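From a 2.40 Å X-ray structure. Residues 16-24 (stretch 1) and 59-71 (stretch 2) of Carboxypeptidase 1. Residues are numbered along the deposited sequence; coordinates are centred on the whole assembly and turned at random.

Stretch 1 16-24: HWQELADFG
Stretch 2 (59-71) ARATDAGYGKLLD

How do the two stretches run past each other? Residues 16-24 form one unbroken helix, with phi/psi near -62/-41. The second stretch enters already helical at Ala-59, turns at Asp-63 (phi/psi -61/130), and resumes as a helix over 64-71. The axes of helices 16-24 and 64-71 approach to 12.4 Å, their N-to-C directions 130° apart, and the side chains of His-16, Trp-17 and Leu-20 meet Tyr-66 and Leu-70 across that gap. The register is set by His-16 CA to Tyr-66 CA at 7.5 Å and Leu-20 CA to Ala-61 CA at 6.9 Å. Together the stretches bury 451 Å², most of it through Arg-60, His-16 and Tyr-66.

How does Arg-60 combine apolar packing with a salt bridge? Its CB points toward the first helix, and the side chain leaves with chi1 -40° (m), chi2 -78° (m), chi3 149° and chi4 148°. The aliphatic part packs first: CB lies 3.6 Å from Leu-20 CD2, and CG 3.6 Å from Phe-23 CE2. Phe-23, at chi1 -87° (m) and chi2 -75°, also sets its CZ over one face of the guanidinium. At the edge of that group, Arg-60 NH2 donates to Glu-19 OE1 at 2.9 Å with an angle of 147°, a hydrogen bond within a salt bridge. Glu-19, extended in t, t with chi3 148°, has the reach to bring its carboxylate there.

What does the His-16 ring gain by reaching the backbone of the second stretch? With chi1 -164° (t) and chi2 85°, its NE2 donates to Arg-60 O at 3.0 Å and 154°, the oxygen lying at the ring edge near its plane. That carbonyl also accepts from Asp-63 N, with Arg-60 O and Asp-63 N 3.2 Å apart. The flat imidazole leaves a face free for Tyr-66: the two rings form an offset stack, centroids 4.1 Å apart and planes at 28°, with His-16 CD2 3.2 Å from Tyr-66 CD1. Tyr-66 CB adds a CH-pi contact, 3.8 Å from the centroid of the His-16 ring.

Why does Tyr-66 suit its buried place? Its ring, at chi1 168° (t) and chi2 52°, offers a face to His-16 while carrying its hydroxyl onward to Trp-17. Trp-17 NE1 donates to Tyr-66 OH at 2.8 Å and 133°, satisfying the indole nitrogen in a buried setting. The Trp-17 side chain, chi1 -75° (m) and chi2 -24°, starts sideways but its end comes nearer, putting CZ2 3.7 Å from Leu-70 CD2; Leu-70 is m, t. Leu-20, also m, t, brings CD1 to 4.1 Å from Tyr-66 CE2 and CD2 to 4.3 Å from Ala-61 CB. Asp-63, chi1 178° (t) and chi2 84°, fixes the start of this helix as its N-cap: Tyr-66 N donates to Asp-63 OD2 at 2.8 Å and 156°.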

ATOM      1  N   HIS A  16      24.438   2.017  -5.974  1.00 40.07           N
ATOM      2  CA  HIS A  16      23.736   3.267  -6.235  1.00 40.11           C
ATOM      3  C   HIS A  16      22.583   3.051  -7.197  1.00 39.99           C
ATOM      4  O   HIS A  16      21.508   3.639  -7.031  1.00 40.01           O
ATOM      5  CB  HIS A  16      24.710   4.310  -6.777  1.00 40.19           C
ATOM      6  CG  HIS A  16      24.193   5.713  -6.718  1.00 40.29           C
ATOM      7  ND1 HIS A  16      24.300   6.501  -5.590  1.00 40.43           N
ATOM      8  CD2 HIS A  16      23.594   6.483  -7.658  1.00 40.29           C
ATOM      9  CE1 HIS A  16      23.773   7.687  -5.832  1.00 40.47           C
ATOM     10  NE2 HIS A  16      23.347   7.707  -7.083  1.00 40.39           N
ATOM     11  N   TRP A  17      22.795   2.214  -8.218  1.00 30.08           N
ATOM     12  CA  TRP A  17      21.715   1.886  -9.139  1.00 29.99           C
ATOM     13  C   TRP A  17      20.565   1.206  -8.414  1.00 29.97           C
ATOM     14  O   TRP A  17      19.395   1.526  -8.657  1.00 29.95           O
ATOM     15  CB  TRP A  17      22.240   1.010 -10.275  1.00 29.93           C
ATOM     16  CG  TRP A  17      23.059   1.769 -11.284  1.00 29.95           C
ATOM     17  CD1 TRP A  17      23.008   3.111 -11.546  1.00 30.00           C
ATOM     18  CD2 TRP A  17      24.060   1.231 -12.155  1.00 29.94           C
ATOM     19  NE1 TRP A  17      23.914   3.438 -12.530  1.00 30.01           N
ATOM     20  CE2 TRP A  17      24.570   2.299 -12.920  1.00 29.98           C
ATOM     21  CE3 TRP A  17      24.579  -0.051 -12.359  1.00 29.89           C
ATOM     22  CZ2 TRP A  17      25.569   2.122 -13.876  1.00 29.98           C
ATOM     23  CZ3 TRP A  17      25.579  -0.221 -13.311  1.00 29.89           C
ATOM     24  CH2 TRP A  17      26.056   0.855 -14.058  1.00 29.93           C
ATOM     25  N   GLN A  18      20.870   0.256  -7.529  1.00 30.43           N
ATOM     26  CA  GLN A  18      19.806  -0.396  -6.771  1.00 30.43           C
ATOM     27  C   GLN A  18      19.094   0.602  -5.864  1.00 30.49           C
ATOM     28  O   GLN A  18      17.876   0.523  -5.672  1.00 30.47           O
ATOM     29  CB  GLN A  18      20.371  -1.557  -5.955  1.00 30.43           C
ATOM     30  CG  GLN A  18      19.315  -2.378  -5.213  1.00 30.43           C
ATOM     31  CD  GLN A  18      18.394  -3.150  -6.150  1.00 30.35           C
ATOM     32  OE1 GLN A  18      17.212  -2.817  -6.309  1.00 30.34           O
ATOM     33  NE2 GLN A  18      18.929  -4.206  -6.755  1.00 30.30           N
ATOM     34  N   GLU A  19      19.839   1.562  -5.313  1.00 29.56           N
ATOM     35  CA  GLU A  19      19.222   2.582  -4.473  1.00 29.66           C
ATOM     36  C   GLU A  19      18.276   3.451  -5.294  1.00 29.61           C
ATOM     37  O   GLU A  19      17.205   3.842  -4.813  1.00 29.62           O
ATOM     38  CB  GLU A  19      20.309   3.420  -3.786  1.00 29.79           C
ATOM     39  CG  GLU A  19      19.786   4.391  -2.715  1.00 29.93           C
ATOM     40  CD  GLU A  19      20.893   5.134  -1.974  1.00 30.09           C
ATOM     41  OE1 GLU A  19      20.670   6.299  -1.576  1.00 30.19           O
ATOM     42  OE2 GLU A  19      21.987   4.561  -1.785  1.00 30.12           O
ATOM     43  N   LEU A  20      18.655   3.761  -6.540  1.00 24.69           N
ATOM     44  CA  LEU A  20      17.751   4.497  -7.418  1.00 24.66           C
ATOM     45  C   LEU A  20      16.490   3.697  -7.707  1.00 24.59           C
ATOM     46  O   LEU A  20      15.382   4.242  -7.688  1.00 24.61           O
ATOM     47  CB  LEU A  20      18.455   4.877  -8.723  1.00 24.63           C
ATOM     48  CG  LEU A  20      19.580   5.910  -8.573  1.00 24.72           C
ATOM     49  CD1 LEU A  20      20.253   6.202  -9.907  1.00 24.70           C
ATOM     50  CD2 LEU A  20      19.047   7.197  -7.941  1.00 24.80           C
ATOM     51  N   ALA A  21      16.640   2.404  -7.996  1.00 23.70           N
ATOM     52  CA  ALA A  21      15.470   1.560  -8.221  1.00 23.65           C
ATOM     53  C   ALA A  21      14.598   1.477  -6.973  1.00 23.70           C
ATOM     54  O   ALA A  21      13.362   1.487  -7.066  1.00 23.69           O
ATOM     55  CB  ALA A  21      15.910   0.166  -8.670  1.00 23.57           C
ATOM     56  N   ASP A  22      15.221   1.399  -5.793  1.00 27.30           N
ATOM     57  CA  ASP A  22      14.444   1.270  -4.559  1.00 27.35           C
ATOM     58  C   ASP A  22      13.653   2.542  -4.261  1.00 27.41           C
ATOM     59  O   ASP A  22      12.474   2.474  -3.887  1.00 27.41           O
ATOM     60  CB  ASP A  22      15.361   0.888  -3.394  1.00 27.42           C
ATOM     61  CG  ASP A  22      15.933  -0.518  -3.539  1.00 27.37           C
ATOM     62  OD1 ASP A  22      15.394  -1.299  -4.356  1.00 27.31           O
ATOM     63  OD2 ASP A  22      16.904  -0.858  -2.826  1.00 27.41           O
ATOM     64  N   PHE A  23      14.271   3.716  -4.429  1.00 26.07           N
ATOM     65  CA  PHE A  23      13.483   4.938  -4.356  1.00 26.11           C
ATOM     66  C   PHE A  23      12.309   4.870  -5.318  1.00 26.05           C
ATOM     67  O   PHE A  23      11.178   5.216  -4.961  1.00 26.08           O
ATOM     68  CB  PHE A  23      14.341   6.164  -4.677  1.00 26.17           C
ATOM     69  CG  PHE A  23      15.059   6.740  -3.491  1.00 26.28           C
ATOM     70  CD1 PHE A  23      14.370   7.476  -2.536  1.00 26.37           C
ATOM     71  CD2 PHE A  23      16.431   6.592  -3.354  1.00 26.31           C
ATOM     72  CE1 PHE A  23      15.028   8.018  -1.443  1.00 26.50           C
ATOM     73  CE2 PHE A  23      17.103   7.136  -2.261  1.00 26.45           C
ATOM     74  CZ  PHE A  23      16.398   7.853  -1.306  1.00 26.54           C
ATOM     75  N   GLY A  24      12.558   4.394  -6.540  1.00 23.75           N
ATOM     76  CA  GLY A  24      11.494   4.300  -7.524  1.00 23.69           C
ATOM     77  C   GLY A  24      10.358   3.402  -7.082  1.00 23.68           C
ATOM     78  O   GLY A  24       9.186   3.723  -7.288  1.00 23.69           O
ATOM     79  N   ALA A  59      18.036  14.030  -5.837  1.00 28.37           N
ATOM     80  CA  ALA A  59      19.404  14.252  -5.381  1.00 28.47           C
ATOM     81  C   ALA A  59      20.287  13.047  -5.691  1.00 28.40           C
ATOM     82  O   ALA A  59      21.387  13.190  -6.235  1.00 28.43           O
ATOM     83  CB  ALA A  59      19.410  14.561  -3.884  1.00 28.59           C
ATOM     84  N   ARG A  60      19.819  11.845  -5.348  1.00 47.92           N
ATOM     85  CA  ARG A  60      20.588  10.651  -5.678  1.00 47.86           C
ATOM     86  C   ARG A  60      20.876  10.588  -7.171  1.00 47.78           C
ATOM     87  O   ARG A  60      22.012  10.325  -7.582  1.00 47.78           O
ATOM     88  CB  ARG A  60      19.843   9.397  -5.226  1.00 47.80           C
ATOM     89  CG  ARG A  60      19.164   9.533  -3.879  1.00 47.90           C
ATOM     90  CD  ARG A  60      20.131   9.403  -2.718  1.00 48.04           C
ATOM     91  NE  ARG A  60      19.687  10.209  -1.577  1.00 48.20           N
ATOM     92  CZ  ARG A  60      19.890   9.890  -0.299  1.00 48.30           C
ATOM     93  NH1 ARG A  60      19.453  10.699   0.657  1.00 48.43           N
ATOM     94  NH2 ARG A  60      20.515   8.760   0.022  1.00 48.30           N
ATOM     95  N   ALA A  61      19.863  10.850  -8.000  1.00 34.16           N
ATOM     96  CA  ALA A  61      20.030  10.722  -9.442  1.00 34.10           C
ATOM     97  C   ALA A  61      21.012  11.740 -10.007  1.00 34.17           C
ATOM     98  O   ALA A  61      21.568  11.513 -11.085  1.00 34.13           O
ATOM     99  CB  ALA A  61      18.677  10.846 -10.145  1.00 34.03           C
ATOM    100  N   THR A  62      21.247  12.847  -9.306  1.00 31.00           N
ATOM    101  CA  THR A  62      22.157  13.880  -9.784  1.00 31.09           C
ATOM    102  C   THR A  62      23.402  14.013  -8.919  1.00 31.22           C
ATOM    103  O   THR A  62      24.151  14.985  -9.077  1.00 31.34           O
ATOM    104  CB  THR A  62      21.440  15.229  -9.856  1.00 31.15           C
ATOM    105  OG1 THR A  62      20.975  15.579  -8.549  1.00 31.22           O
ATOM    106  CG2 THR A  62      20.258  15.165 -10.811  1.00 31.05           C
ATOM    107  N   ASP A  63      23.660  13.053  -8.030  1.00 40.11           N
ATOM    108  CA  ASP A  63      24.798  13.173  -7.132  1.00 40.25           C
ATOM    109  C   ASP A  63      26.088  13.256  -7.936  1.00 40.28           C
ATOM    110  O   ASP A  63      26.337  12.433  -8.821  1.00 40.18           O
ATOM    111  CB  ASP A  63      24.844  11.981  -6.183  1.00 40.23           C
ATOM    112  CG  ASP A  63      26.029  12.034  -5.249  1.00 40.37           C
ATOM    113  OD1 ASP A  63      25.933  12.715  -4.207  1.00 40.52           O
ATOM    114  OD2 ASP A  63      27.070  11.419  -5.571  1.00 40.37           O
ATOM    115  N   ALA A  64      26.910  14.260  -7.627  1.00 35.34           N
ATOM    116  CA  ALA A  64      28.146  14.456  -8.379  1.00 35.38           C
ATOM    117  C   ALA A  64      29.089  13.268  -8.211  1.00 35.34           C
ATOM    118  O   ALA A  64      29.723  12.826  -9.180  1.00 35.28           O
ATOM    119  CB  ALA A  64      28.827  15.756  -7.950  1.00 35.58           C
ATOM    120  N   GLY A  65      29.204  12.741  -6.991  1.00 45.48           N
ATOM    121  CA  GLY A  65      30.021  11.554  -6.808  1.00 45.44           C
ATOM    122  C   GLY A  65      29.577  10.421  -7.711  1.00 45.26           C
ATOM    123  O   GLY A  65      30.384   9.843  -8.444  1.00 45.22           O
ATOM    124  N   TYR A  66      28.262  10.160  -7.745  1.00 39.17           N
ATOM    125  CA  TYR A  66      27.721   9.148  -8.649  1.00 39.01           C
ATOM    126  C   TYR A  66      28.107   9.444 -10.093  1.00 38.97           C
ATOM    127  O   TYR A  66      28.519   8.541 -10.834  1.00 38.86           O
ATOM    128  CB  TYR A  66      26.199   9.092  -8.490  1.00 38.94           C
ATOM    129  CG  TYR A  66      25.447   8.295  -9.545  1.00 38.79           C
ATOM    130  CD1 TYR A  66      25.803   6.991  -9.862  1.00 38.69           C
ATOM    131  CD2 TYR A  66      24.372   8.860 -10.222  1.00 38.75           C
ATOM    132  CE1 TYR A  66      25.103   6.276 -10.812  1.00 38.58           C
ATOM    133  CE2 TYR A  66      23.674   8.151 -11.177  1.00 38.64           C
ATOM    134  CZ  TYR A  66      24.039   6.863 -11.469  1.00 38.56           C
ATOM    135  OH  TYR A  66      23.338   6.162 -12.425  1.00 38.46           O
ATOM    136  N   GLY A  67      28.008  10.710 -10.504  1.00 39.36           N
ATOM    137  CA  GLY A  67      28.417  11.068 -11.851  1.00 39.35           C
ATOM    138  C   GLY A  67      29.875  10.747 -12.105  1.00 39.39           C
ATOM    139  O   GLY A  67      30.245  10.309 -13.199  1.00 39.33           O
ATOM    140  N   LYS A  68      30.720  10.948 -11.092  1.00 46.57           N
ATOM    141  CA  LYS A  68      32.139  10.658 -11.251  1.00 46.61           C
ATOM    142  C   LYS A  68      32.374   9.169 -11.446  1.00 46.48           C
ATOM    143  O   LYS A  68      33.188   8.770 -12.285  1.00 46.45           O
ATOM    144  CB  LYS A  68      32.918  11.192 -10.038  1.00 46.77           C
ATOM    145  N   LEU A  69      31.660   8.330 -10.689  1.00 43.09           N
ATOM    146  CA  LEU A  69      31.764   6.894 -10.900  1.00 42.99           C
ATOM    147  C   LEU A  69      31.397   6.517 -12.327  1.00 42.88           C
ATOM    148  O   LEU A  69      32.116   5.738 -12.977  1.00 42.83           O
ATOM    149  CB  LEU A  69      30.853   6.153  -9.910  1.00 42.94           C
ATOM    150  CG  LEU A  69      31.266   6.052  -8.434  1.00 43.05           C
ATOM    151  CD1 LEU A  69      31.215   7.391  -7.703  1.00 43.20           C
ATOM    152  CD2 LEU A  69      30.386   5.035  -7.717  1.00 42.98           C
ATOM    153  N   LEU A  70      30.336   7.125 -12.871  1.00 35.29           N
ATOM    154  CA  LEU A  70      29.940   6.805 -14.237  1.00 35.20           C
ATOM    155  C   LEU A  70      31.011   7.217 -15.238  1.00 35.25           C
ATOM    156  O   LEU A  70      31.273   6.495 -16.209  1.00 35.19           O
ATOM    157  CB  LEU A  70      28.601   7.492 -14.571  1.00 35.16           C
ATOM    158  CG  LEU A  70      27.310   6.983 -13.900  1.00 35.07           C
ATOM    159  CD1 LEU A  70      26.141   7.893 -14.231  1.00 35.06           C
ATOM    160  CD2 LEU A  70      26.991   5.542 -14.272  1.00 34.95           C
ATOM    161  N   ASP A  71      31.631   8.381 -15.027  1.00 43.90           N
ATOM    162  CA  ASP A  71      32.703   8.814 -15.923  1.00 43.95           C
ATOM    163  C   ASP A  71      33.863   7.826 -15.903  1.00 43.94           C
ATOM    164  O   ASP A  71      34.388   7.443 -16.954  1.00 43.91           O
ATOM    165  CB  ASP A  71      33.171  10.215 -15.535  1.00 44.09           C
ATOM    166  CG  ASP A  71      32.116  11.278 -15.794  1.00 44.11           C
ATOM    167  OD1 ASP A  71      31.134  10.998 -16.510  1.00 44.02           O
ATOM    168  OD2 ASP A  71      32.272  12.399 -15.272  1.00 44.23           O
TER